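PDB 5XN8: glycerol Dehydrogenase from Unidentified, which catalyses the NAD-dependent oxidation of glycerol to dihydroxyacetone, probably also accepting other small vicinal diols, as a metal-dependent member of the iron-containing alcohol dehydrogenase family. Local coordinates for residues A100-Y105 with L141-N146; Q13-S18 with A229-I234; A36-M41 with A61-G66. One frame throughout, in Å; residues are numbered along the deposited sequence. Where two conformers were deposited one is given.

Contact 1. Residues A100-Y105 with L141-N146; sequences AKAIGY and LIYPKN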
loop_
_atom_site.group_PDB
_atom_site.type_symbol
_atom_site.label_atom_id
_atom_site.label_comp_id
_atom_site.label_asym_id
_atom_site.label_seq_id
_atom_site.Cartn_x
_atom_site.Cartn_y
_atom_site.Cartn_z
ATOM N N ALA A 100 16.884 -50.135 -1.506
ATOM C CA ALA A 100 16.070 -50.537 -0.365
ATOM C C ALA A 100 14.570 -50.528 -0.696
ATOM O O ALA A 100 13.831 -51.377 -0.197
ATOM C CB ALA A 100 16.363 -49.646 0.832
ATOM N N LYS A 101 14.138 -49.582 -1.531
ATOM C CA LYS A 101 12.736 -49.498 -1.979
ATOM C C LYS A 101 12.344 -50.675 -2.853
ATOM O O LYS A 101 11.256 -51.241 -2.692
ATOM C CB LYS A 101 12.475 -48.204 -2.773
ATOM C CG LYS A 101 12.492 -46.923 -1.953
ATOM C CD LYS A 101 12.282 -45.718 -2.860
ATOM C CE LYS A 101 12.619 -44.392 -2.186
ATOM N NZ LYS A 101 12.865 -43.322 -3.192
ATOM N N ALA A 102 13.226 -51.027 -3.778
ATOM C CA ALA A 102 13.015 -52.166 -4.682
ATOM C C ALA A 102 12.901 -53.473 -3.914
ATOM O O ALA A 102 11.982 -54.254 -4.162
ATOM C CB ALA A 102 14.147 -52.254 -5.709
ATOM N N ILE A 103 13.825 -53.689 -2.974
ATOM C CA ILE A 103 13.809 -54.882 -2.114
ATOM C C ILE A 103 12.487 -54.976 -1.345
ATOM O O ILE A 103 11.887 -56.051 -1.273
ATOM C CB ILE A 103 14.999 -54.893 -1.121
ATOM C CG1 ILE A 103 16.332 -55.055 -1.867
ATOM C CG2 ILE A 103 14.874 -56.027 -0.103
ATOM C CD1 ILE A 103 17.524 -54.517 -1.106
ATOM N N GLY A 104 12.042 -53.854 -0.780
ATOM C CA GLY A 104 10.772 -53.792 -0.050
ATOM C C GLY A 104 9.573 -54.086 -0.925
ATOM O O GLY A 104 8.655 -54.807 -0.510
ATOM N N TYR A 105 9.593 -53.543 -2.142
ATOM C CA TYR A 105 8.544 -53.798 -3.124
ATOM C C TYR A 105 8.450 -55.276 -3.509
ATOM O O TYR A 105 7.391 -55.891 -3.347
ATOM C CB TYR A 105 8.748 -52.946 -4.392
ATOM C CG TYR A 105 7.820 -53.366 -5.505
ATOM C CD1 TYR A 105 6.437 -53.232 -5.369
ATOM C CD2 TYR A 105 8.310 -53.949 -6.672
ATOM C CE1 TYR A 105 5.573 -53.654 -6.371
ATOM C CE2 TYR A 105 7.457 -54.379 -7.678
ATOM C CZ TYR A 105 6.092 -54.223 -7.522
ATOM O OH TYR A 105 5.237 -54.643 -8.515
ATOM N N LEU A 141 11.605 -47.722 -11.957
ATOM C CA LEU A 141 10.579 -48.527 -11.296
ATOM C C LEU A 141 9.732 -47.619 -10.400
ATOM O O LEU A 141 10.208 -47.106 -9.383
ATOM C CB LEU A 141 11.204 -49.654 -10.466
ATOM C CG LEU A 141 11.957 -50.736 -11.254
ATOM C CD1 LEU A 141 12.453 -51.796 -10.284
ATOM C CD2 LEU A 141 11.130 -51.348 -12.376
ATOM N N ILE A 142 8.485 -47.418 -10.806
ATOM C CA ILE A 142 7.507 -46.658 -10.040
ATOM C C ILE A 142 6.713 -47.677 -9.230
ATOM O O ILE A 142 6.173 -48.618 -9.797
ATOM C CB ILE A 142 6.544 -45.871 -10.959
ATOM C CG1 ILE A 142 7.319 -45.000 -11.959
ATOM C CG2 ILE A 142 5.568 -45.037 -10.132
ATOM C CD1 ILE A 142 6.526 -44.681 -13.214
ATOM N N TYR A 143 6.647 -47.478 -7.917
ATOM C CA TYR A 143 5.952 -48.384 -7.011
ATOM C C TYR A 143 4.553 -47.876 -6.663
ATOM O O TYR A 143 4.288 -46.667 -6.737
ATOM C CB TYR A 143 6.746 -48.584 -5.721
ATOM C CG TYR A 143 8.180 -48.953 -5.973
ATOM C CD1 TYR A 143 8.501 -50.123 -6.659
ATOM C CD2 TYR A 143 9.218 -48.113 -5.572
ATOM C CE1 TYR A 143 9.822 -50.464 -6.915
ATOM C CE2 TYR A 143 10.532 -48.437 -5.820
ATOM C CZ TYR A 143 10.835 -49.609 -6.491
ATOM O OH TYR A 143 12.145 -49.920 -6.737
ATOM N N PRO A 144 3.646 -48.798 -6.273
ATOM C CA PRO A 144 2.355 -48.396 -5.710
ATOM C C PRO A 144 2.463 -47.658 -4.374
ATOM O O PRO A 144 1.598 -46.827 -4.070
ATOM C CB PRO A 144 1.628 -49.734 -5.491
ATOM C CG PRO A 144 2.327 -50.716 -6.367
ATOM C CD PRO A 144 3.752 -50.264 -6.405
ATOM N N LYS A 145 3.510 -47.960 -3.603
ATOM C CA LYS A 145 3.649 -47.487 -2.230
ATOM C C LYS A 145 4.893 -46.612 -2.043
ATOM O O LYS A 145 5.944 -46.907 -2.600
ATOM C CB LYS A 145 3.709 -48.693 -1.286
ATOM C CG LYS A 145 3.317 -48.361 0.147
ATOM C CD LYS A 145 3.464 -49.547 1.074
ATOM C CE LYS A 145 2.393 -50.585 0.789
ATOM N NZ LYS A 145 2.153 -51.497 1.955
ATOM N N ASN A 146 4.758 -45.538 -1.263
ATOM C CA ASN A 146 5.909 -44.730 -0.837
ATOM C C ASN A 146 6.622 -45.441 0.312
ATOM O O ASN A 146 6.054 -46.347 0.924
ATOM C CB ASN A 146 5.469 -43.345 -0.363
ATOM C CG ASN A 146 4.981 -42.468 -1.490
ATOM O OD1 ASN A 146 3.929 -42.719 -2.080
ATOM N ND2 ASN A 146 5.736 -41.415 -1.784
#

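Contact 2. Residues Q13-S18 with A229-I234; sequences QGPDAS and ALERII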
loop_
_atom_site.group_PDB
_atom_site.type_symbol
_atom_site.label_atom_id
_atom_site.label_comp_id
_atom_site.label_asym_id
_atom_site.label_seq_id
_atom_site.Cartn_x
_atom_site.Cartn_y
_atom_site.Cartn_z
ATOM N N GLN A 13 12.344 -35.908 11.348
ATOM C CA GLN A 13 13.463 -34.992 11.132
ATOM C C GLN A 13 13.914 -34.271 12.396
ATOM O O GLN A 13 13.113 -33.665 13.074
ATOM C CB GLN A 13 13.096 -33.959 10.071
ATOM C CG GLN A 13 14.227 -32.997 9.745
ATOM C CD GLN A 13 13.751 -31.859 8.883
ATOM O OE1 GLN A 13 13.155 -32.083 7.830
ATOM N NE2 GLN A 13 13.971 -30.622 9.343
ATOM N N GLY A 14 15.216 -34.306 12.660
ATOM C CA GLY A 14 15.807 -33.578 13.785
ATOM C C GLY A 14 17.190 -34.091 14.141
ATOM O O GLY A 14 17.696 -35.018 13.503
ATOM N N PRO A 15 17.818 -33.494 15.164
ATOM C CA PRO A 15 19.076 -34.034 15.693
ATOM C C PRO A 15 18.906 -35.463 16.199
ATOM O O PRO A 15 17.908 -35.761 16.853
ATOM C CB PRO A 15 19.397 -33.086 16.855
ATOM C CG PRO A 15 18.774 -31.798 16.460
ATOM C CD PRO A 15 17.504 -32.174 15.737
ATOM N N ASP A 16 19.857 -36.332 15.861
ATOM C CA ASP A 16 19.889 -37.728 16.338
ATOM C C ASP A 16 18.670 -38.575 15.926
ATOM O O ASP A 16 18.341 -39.545 16.593
ATOM C CB ASP A 16 20.084 -37.774 17.857
ATOM C CG ASP A 16 21.297 -36.976 18.316
ATOM O OD1 ASP A 16 22.422 -37.237 17.829
ATOM O OD2 ASP A 16 21.128 -36.069 19.160
ATOM N N ALA A 17 18.028 -38.234 14.811
ATOM C CA ALA A 17 16.864 -38.980 14.329
ATOM C C ALA A 17 17.189 -40.422 13.940
ATOM O O ALA A 17 16.322 -41.291 14.025
ATOM C CB ALA A 17 16.210 -38.255 13.163
ATOM N N SER A 18 18.427 -40.690 13.538
ATOM C CA SER A 18 18.844 -42.040 13.149
ATOM C C SER A 18 18.963 -43.014 14.340
ATOM O O SER A 18 18.971 -44.236 14.146
ATOM C CB SER A 18 20.156 -41.991 12.362
ATOM O OG SER A 18 21.166 -41.244 13.033
ATOM N N ALA A 229 17.210 -22.782 10.306
ATOM C CA ALA A 229 17.161 -22.484 8.861
ATOM C C ALA A 229 17.546 -23.700 8.023
ATOM O O ALA A 229 16.964 -23.949 6.961
ATOM C CB ALA A 229 18.082 -21.320 8.537
ATOM N N LEU A 230 18.540 -24.443 8.492
ATOM C CA LEU A 230 18.922 -25.710 7.874
ATOM C C LEU A 230 17.799 -26.748 8.009
ATOM O O LEU A 230 17.544 -27.510 7.069
ATOM C CB LEU A 230 20.207 -26.241 8.501
ATOM C CG LEU A 230 20.800 -27.518 7.888
ATOM C CD1 LEU A 230 21.176 -27.296 6.430
ATOM C CD2 LEU A 230 21.990 -28.014 8.690
ATOM N N GLU A 231 17.139 -26.774 9.169
ATOM C CA GLU A 231 16.011 -27.687 9.388
ATOM C C GLU A 231 14.890 -27.390 8.393
ATOM O O GLU A 231 14.316 -28.317 7.836
ATOM C CB GLU A 231 15.471 -27.569 10.828
ATOM C CG GLU A 231 16.430 -28.027 11.928
ATOM C CD GLU A 231 16.419 -29.528 12.212
ATOM O OE1 GLU A 231 15.412 -30.203 11.937
ATOM O OE2 GLU A 231 17.429 -30.035 12.751
ATOM N N ARG A 232 14.603 -26.102 8.170
ATOM C CA ARG A 232 13.564 -25.680 7.216
ATOM C C ARG A 232 13.934 -26.053 5.780
ATOM O O ARG A 232 13.073 -26.473 5.004
ATOM C CB ARG A 232 13.305 -24.167 7.276
ATOM C CG ARG A 232 12.861 -23.590 8.609
ATOM C CD ARG A 232 11.474 -24.036 9.030
ATOM N NE ARG A 232 11.154 -23.559 10.385
ATOM C CZ ARG A 232 10.738 -22.324 10.704
ATOM N NH1 ARG A 232 10.575 -21.378 9.771
ATOM N NH2 ARG A 232 10.482 -22.027 11.970
ATOM N N ILE A 233 15.208 -25.882 5.435
ATOM C CA ILE A 233 15.706 -26.195 4.092
ATOM C C ILE A 233 15.789 -27.695 3.831
ATOM O O ILE A 233 15.512 -28.131 2.721
ATOM C CB ILE A 233 17.062 -25.479 3.815
ATOM C CG1 ILE A 233 16.820 -23.975 3.627
ATOM C CG2 ILE A 233 17.805 -26.060 2.606
ATOM C CD1 ILE A 233 16.158 -23.576 2.321
ATOM N N ILE A 234 16.173 -28.479 4.838
ATOM C CA ILE A 234 16.149 -29.948 4.731
ATOM C C ILE A 234 14.718 -30.462 4.500
ATOM O O ILE A 234 14.518 -31.423 3.752
ATOM C CB ILE A 234 16.794 -30.624 5.966
ATOM C CG1 ILE A 234 18.310 -30.397 5.954
ATOM C CG2 ILE A 234 16.515 -32.128 5.998
ATOM C CD1 ILE A 234 18.989 -30.717 7.273
#

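Contact 3. Residues A36-M41 with A61-G66; sequences ADDFVM and AERFNG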
loop_
_atom_site.group_PDB
_atom_site.type_symbol
_atom_site.label_atom_id
_atom_site.label_comp_id
_atom_site.label_asym_id
_atom_site.label_seq_id
_atom_site.Cartn_x
_atom_site.Cartn_y
_atom_site.Cartn_z
ATOM N N ALA A 36 23.911 -50.443 3.514
ATOM C CA ALA A 36 24.715 -49.237 3.341
ATOM C C ALA A 36 26.064 -49.586 2.697
ATOM O O ALA A 36 26.541 -50.718 2.820
ATOM C CB ALA A 36 24.943 -48.570 4.688
ATOM N N ASP A 37 26.672 -48.616 2.011
ATOM C CA ASP A 37 28.056 -48.765 1.542
ATOM C C ASP A 37 29.004 -48.692 2.742
ATOM O O ASP A 37 28.586 -48.322 3.846
ATOM C CB ASP A 37 28.417 -47.764 0.421
ATOM C CG ASP A 37 28.407 -46.295 0.872
ATOM O OD1 ASP A 37 28.652 -45.999 2.057
ATOM O OD2 ASP A 37 28.204 -45.414 0.012
ATOM N N ASP A 38 30.269 -49.052 2.533
ATOM C CA ASP A 38 31.220 -49.164 3.648
ATOM C C ASP A 38 31.480 -47.847 4.344
ATOM O O ASP A 38 31.593 -47.813 5.567
ATOM C CB ASP A 38 32.541 -49.787 3.210
ATOM C CG ASP A 38 32.372 -51.204 2.740
ATOM O OD1 ASP A 38 32.010 -52.096 3.553
ATOM O OD2 ASP A 38 32.606 -51.419 1.544
ATOM N N PHE A 39 31.579 -46.772 3.559
ATOM C CA PHE A 39 31.743 -45.422 4.104
ATOM C C PHE A 39 30.599 -45.051 5.046
ATOM O O PHE A 39 30.837 -44.601 6.165
ATOM C CB PHE A 39 31.830 -44.382 2.984
ATOM C CG PHE A 39 31.862 -42.971 3.491
ATOM C CD1 PHE A 39 32.989 -42.480 4.126
ATOM C CD2 PHE A 39 30.754 -42.149 3.363
ATOM C CE1 PHE A 39 33.019 -41.188 4.608
ATOM C CE2 PHE A 39 30.777 -40.858 3.844
ATOM C CZ PHE A 39 31.908 -40.379 4.472
ATOM N N VAL A 40 29.366 -45.252 4.586
ATOM C CA VAL A 40 28.168 -44.908 5.364
ATOM C C VAL A 40 27.942 -45.892 6.522
ATOM O O VAL A 40 27.479 -45.483 7.594
ATOM C CB VAL A 40 26.914 -44.808 4.459
ATOM C CG1 VAL A 40 25.646 -44.621 5.278
ATOM C CG2 VAL A 40 27.063 -43.656 3.464
ATOM N N MET A 41 28.268 -47.170 6.314
ATOM C CA MET A 41 28.134 -48.181 7.365
ATOM C C MET A 41 28.987 -47.868 8.602
ATOM O O MET A 41 28.550 -48.094 9.727
ATOM C CB MET A 41 28.467 -49.590 6.829
ATOM C CG MET A 41 27.991 -50.740 7.724
ATOM S SD MET A 41 26.191 -51.073 7.707
ATOM C CE MET A 41 26.060 -52.176 6.294
ATOM N N ALA A 61 22.939 -56.444 9.243
ATOM C CA ALA A 61 23.525 -55.424 8.380
ATOM C C ALA A 61 24.262 -56.098 7.240
ATOM O O ALA A 61 24.934 -57.112 7.449
ATOM C CB ALA A 61 24.486 -54.554 9.172
ATOM N N GLU A 62 24.139 -55.540 6.037
ATOM C CA GLU A 62 24.828 -56.080 4.860
ATOM C C GLU A 62 25.374 -54.958 3.970
ATOM O O GLU A 62 24.797 -53.876 3.897
ATOM C CB GLU A 62 23.879 -57.001 4.077
ATOM C CG GLU A 62 24.534 -57.875 3.014
ATOM C CD GLU A 62 25.545 -58.867 3.572
ATOM O OE1 GLU A 62 25.142 -59.793 4.309
ATOM O OE2 GLU A 62 26.743 -58.723 3.258
ATOM N N ARG A 63 26.487 -55.241 3.306
ATOM C CA ARG A 63 27.206 -54.262 2.498
ATOM C C ARG A 63 26.529 -54.063 1.142
ATOM O O ARG A 63 26.088 -55.023 0.514
ATOM C CB ARG A 63 28.659 -54.730 2.292
ATOM C CG ARG A 63 29.559 -53.707 1.635
ATOM C CD ARG A 63 30.991 -54.217 1.475
ATOM N NE ARG A 63 31.491 -54.004 0.124
ATOM C CZ ARG A 63 31.202 -54.772 -0.927
ATOM N NH1 ARG A 63 30.406 -55.836 -0.820
ATOM N NH2 ARG A 63 31.729 -54.472 -2.116
ATOM N N PHE A 64 26.474 -52.806 0.701
ATOM C CA PHE A 64 25.904 -52.415 -0.596
ATOM C C PHE A 64 27.060 -52.061 -1.545
ATOM O O PHE A 64 27.964 -51.314 -1.166
ATOM C CB PHE A 64 24.937 -51.233 -0.383
ATOM C CG PHE A 64 24.502 -50.552 -1.648
ATOM C CD1 PHE A 64 23.789 -51.239 -2.617
ATOM C CD2 PHE A 64 24.794 -49.207 -1.864
ATOM C CE1 PHE A 64 23.386 -50.607 -3.782
ATOM C CE2 PHE A 64 24.391 -48.567 -3.028
ATOM C CZ PHE A 64 23.689 -49.268 -3.989
ATOM N N ASN A 65 27.030 -52.605 -2.765
ATOM C CA ASN A 65 28.157 -52.470 -3.721
ATOM C C ASN A 65 28.267 -51.117 -4.423
ATOM O O ASN A 65 29.261 -50.865 -5.110
ATOM C CB ASN A 65 28.117 -53.584 -4.781
ATOM C CG ASN A 65 28.517 -54.933 -4.225
ATOM O OD1 ASN A 65 29.482 -55.037 -3.473
ATOM N ND2 ASN A 65 27.799 -55.976 -4.616
ATOM N N GLY A 66 27.251 -50.268 -4.287
ATOM C CA GLY A 66 27.326 -48.882 -4.750
ATOM C C GLY A 66 26.492 -48.545 -5.969
ATOM O O GLY A 66 26.456 -47.385 -6.379
#

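Contact 1. Residues A100-Y105 with L141-N146
Tyr143 lays its ring against one flank of helix 94-107, where it meets Lys101, Ala102 and Tyr105 in turn. With CG anti to the backbone N (chi1 170°), the Tyr105 ring is swung toward Tyr143, whose CD1 lies over one of its faces, 3.5 Å from Tyr105 CG. The two rings are neither stacked nor edge-to-face: their centroids are 5.2 Å apart and their planes inclined at 36°. Tyr143 CE2 touches Lys101 CB at 3.6 Å. The hydroxyl reaches the helix backbone, with Tyr143 OH 3.2 Å from Ala102 CA and equally near Ala102 CB. Although Ala102 N is also close to this OH, the angle is too poor for a hydrogen bond. Carbonyl oxygens sit over opposite faces of the Tyr143 ring, Lys101 O on one and Leu141 O on the other, both offset toward the rim. Pro144 extends the apolar surface, its CD 3.8 Å from Tyr105 CE1. In the next shell, Tyr143 OH bonds to Ser128 OG, while the extended chain of Lys101 carries NZ away to the carbonyl oxygens of Ala122 and Leu127, near Ser125 and Leu127, which probably bind NAD. No hydrogen bond links the two segments, so the chemistry implies that van der Waals and aromatic packing join the helix to the end of hairpin strand 137-142, with the buried phenol oxygen satisfied by the neighbouring strand 127-131.

Contact 2. Residues Q13-S18 with A229-I234
Gln13 NE2 gives hydrogen bonds to two oxygens of one residue, Glu231: the main-chain carbonyl and the carboxylate. The shorter runs from Gln13 NE2 to Glu231 O, 2.8 Å, bent to 140° at the hydrogen, with the donor tilted out of the carbonyl plane. The other, from Gln13 NE2 to Glu231 OE1 at 3.0 Å, is almost perfectly straight at 179°; OE1 lies in the amide plane of Gln13, yet the donor approaches it from above the carboxylate plane. Two acceptors thus fix the amide's rotation, and Tyr11 OH, bonded to Gln13 OE1, supports the same orientation. The torsions explain the reach: Gln13 CG is anti to its backbone N and the chain is extended beyond it, whereas Glu231 bends at chi2 (-84°), bringing its carboxylate back beside Gln13 as the two side chains slide past each other in opposite directions. The second carboxylate oxygen, Glu231 OE2, bonds to Thr154 OG1. Around this polar centre are looser contacts. Glu231 OE2 is 3.7 Å from Pro15 CD, while Ile234 CG2 packs 3.8 Å from Gln13 OE1. Gly14 CA lies 3.9 Å from Glu231 OE1, and Gly14 begins a type II turn that ends at Ala17. Lys3 of the second subunit forms a salt bridge with Glu231 OE1 and a hydrogen bond with Gln13 O, and Gln13 pairs antiparallel with a strand of that subunit. The chemistry implies a buried carboxylate whose negative charge is probably stabilised by that lysine, so that the polar network tying strand 10-14, outermost within its own chain's sheet, to helix 228-247 also forms part of the subunit interface.

Contact 3. Residues A36-M41 with A61-G66
Backbone pairing brings Ala36 and Phe64 together: Phe64 N donates to Ala36 O at 3.0 Å, with an angle of 149° at the hydrogen, and the donor stands above the carbonyl plane. Ala36 and Arg63 form a parallel bridge whose side chains diverge, and just beyond it Asp37 and Phe64 bring their CA atoms to 4.7 Å.

The charged pair lies beside this junction. Asp38 OD2 and Arg63 NE make a salt bridge at 3.2 Å, but its hydrogen bond is weak, the angle being only 127°. The carboxylate comes to the edge of the guanidinium near its plane, and the two groups are only moderately inclined. Arg63 CD is 3.1 Å from Asp38 OD1, so the acid crosses the Arg63 stem obliquely, touching CD as well as NE.

Helix capping supplies a third kind of interaction. The first torsion of Asp37 sets CG between the backbone N and the carbonyl carbon; OD1 then accepts from Val40 N at 2.7 Å, nearly straight at 162°. This N-cap bond opens helix 38-54.

Apolar contact is made by Met41, bent at chi2 and chi3; its CE touches Ala61 CB at 4.1 Å and also approaches Glu62 O.

The aromatic ring of Phe64 meets backbone nitrogens: Gly66 N, from its own segment, lies over the centre of one face, and Asp37 N lies at the edge, while helix 94-107 packs against the ring through Thr96 and Thr99.

These elements belong to the beta-alpha-beta unit of strand 31-36, helix 38-54 and strand 58-63, typical of a Rossmann-like nucleotide-binding domain; Asp37, at the carboxyl end of the first strand, probably binds NAD, as in a close relative.

Overall arrangement
Contacts 2 and 3 reach the two outermost strands, within this chain, of the six-stranded parallel sheet, 10-14 and 58-63, and their centres are about 23 Å apart. Contact 1 lies about 19 Å from contact 3 and about 25 Å from contact 2, centre to centre; it joins helix 94-107, which follows sheet strand 87-92, to the hairpin of strands 127-131 and 137-142. Along the chain contact 3 closes before contact 1 opens, and both fall within the long span between the two segments of contact 2. Contacts 1 and 3 thus lie within the probable NAD-binding domain, whereas contact 2 ties that domain to the helical region that supplies the zinc ligands Asp171, His254 and His271.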